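Lpg2148(MvcA) (Legionella pneumophila subsp. pneumophila str. Philadelphia 1, PDB 6K11) probably acts as a deamidase-related effector enzyme that removes ubiquitin from the host ubiquitin-conjugating enzyme UBE2N. Local coordinates at residues Gln253-Phe256 and Gly257-Leu261. Numbering follows the deposited sequence.
Sequences QAYF and GSHTL
Gln253 reaches along the side of a tight hairpin turn to meet His259. Its NE2 donates to NE2 of His259 at 3.0 Å, with 163° at the hydrogen. The donor lies in the imidazole plane, at the ring edge, and amide and ring are nearly coplanar (6°). His259 CG sits between its backbone N and carbonyl carbon (chi1 59°), which brings the ring across to the facing chain. Gln253 NE2 also donates to Phe305 O, while OE1 bonds to His232 NE2, so both polar atoms of the amide are held, NE2 by two acceptors. Gln253 O is buried and meets a CA-H of Leu261, CA to O 3.5 Å. Ala254 sets its CB against N of Leu261, at 3.6 Å. Tyr255 makes the central backbone pair: its N donates to His259 O at 2.9 Å. Its O accepts from two nitrogens, Ser258 N at 2.9 Å and His259 N at 3.0 Å. Ser258 and His259 thus face one residue, a classic beta bulge. Tyr255 CB packs on CE1 of the His259 ring, 3.4 Å away, and the phenol OH bonds to Tyr301. Phe256 and Gly257 form the corners of a type II turn, where the positive phi of Gly257 suits glycine. Ser258 OG bonds to His259 ND1 at 3.0 Å, so both ring nitrogens are held and ring rotation is restricted. Thr260 then caps the helix that starts at Leu261. The bond between Gln253 and His232 is consistent with a Cys-His-Gln site, as in related deamidases. His259 would then be a second-shell residue. By accepting from NE2, together with Phe305 O, it probably helps keep the amide turned so that OE1, not NE2, points to His232.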
# COMPACT_ATOMS: atom_id res chain seq x y z
N GLN A 253 0.36 11.04 4.33
CA GLN A 253 0.43 9.92 3.40
C GLN A 253 1.36 10.21 2.23
O GLN A 253 1.70 11.35 1.93
CB GLN A 253 -0.96 9.58 2.85
CG GLN A 253 -1.56 10.70 1.99
CD GLN A 253 -2.70 10.19 1.15
OE1 GLN A 253 -3.67 9.67 1.69
NE2 GLN A 253 -2.57 10.29 -0.16
N ALA A 254 1.76 9.12 1.57
CA ALA A 254 2.24 9.10 0.20
C ALA A 254 1.31 8.21 -0.63
O ALA A 254 0.50 7.45 -0.08
CB ALA A 254 3.69 8.56 0.11
N TYR A 255 1.38 8.34 -1.95
CA TYR A 255 0.60 7.49 -2.86
C TYR A 255 1.46 7.20 -4.08
O TYR A 255 1.74 8.11 -4.87
CB TYR A 255 -0.73 8.15 -3.24
CG TYR A 255 -1.78 7.13 -3.61
CD1 TYR A 255 -1.67 6.37 -4.78
CD2 TYR A 255 -2.87 6.88 -2.77
CE1 TYR A 255 -2.63 5.39 -5.11
CE2 TYR A 255 -3.83 5.93 -3.10
CZ TYR A 255 -3.70 5.18 -4.26
OH TYR A 255 -4.66 4.23 -4.55
N PHE A 256 1.90 5.95 -4.22
CA PHE A 256 2.84 5.58 -5.28
C PHE A 256 2.32 5.97 -6.66
O PHE A 256 1.16 5.70 -7.00
CB PHE A 256 3.12 4.06 -5.25
CG PHE A 256 4.22 3.63 -6.20
CD1 PHE A 256 3.94 3.34 -7.53
CD2 PHE A 256 5.54 3.52 -5.75
CE1 PHE A 256 4.95 2.96 -8.40
CE2 PHE A 256 6.55 3.12 -6.62
CZ PHE A 256 6.25 2.84 -7.94
N GLY A 257 3.20 6.58 -7.45
CA GLY A 257 2.85 7.07 -8.78
C GLY A 257 2.14 8.40 -8.80
O GLY A 257 1.95 8.97 -9.88
N SER A 258 1.74 8.92 -7.63
CA SER A 258 1.03 10.19 -7.54
C SER A 258 1.83 11.25 -6.82
O SER A 258 2.07 12.32 -7.39
CB SER A 258 -0.34 9.99 -6.86
OG SER A 258 -1.01 11.24 -6.75
N HIS A 259 2.24 11.01 -5.57
CA HIS A 259 2.92 12.02 -4.77
C HIS A 259 3.64 11.34 -3.60
O HIS A 259 3.24 10.26 -3.15
CB HIS A 259 1.93 13.06 -4.24
CG HIS A 259 0.84 12.46 -3.39
ND1 HIS A 259 -0.34 12.00 -3.93
CD2 HIS A 259 0.77 12.21 -2.06
CE1 HIS A 259 -1.10 11.52 -2.97
NE2 HIS A 259 -0.45 11.63 -1.83
N THR A 260 4.71 11.99 -3.12
CA THR A 260 5.42 11.54 -1.94
C THR A 260 4.87 12.22 -0.69
O THR A 260 4.06 13.15 -0.76
CB THR A 260 6.92 11.84 -2.05
OG1 THR A 260 7.09 13.27 -2.10
CG2 THR A 260 7.50 11.24 -3.36
N LEU A 261 5.36 11.78 0.47
CA LEU A 261 4.99 12.44 1.72
C LEU A 261 5.44 13.90 1.71
O LEU A 261 4.72 14.79 2.18
CB LEU A 261 5.58 11.68 2.90
CG LEU A 261 5.29 12.22 4.30
CD1 LEU A 261 3.79 12.28 4.54
CD2 LEU A 261 5.99 11.36 5.36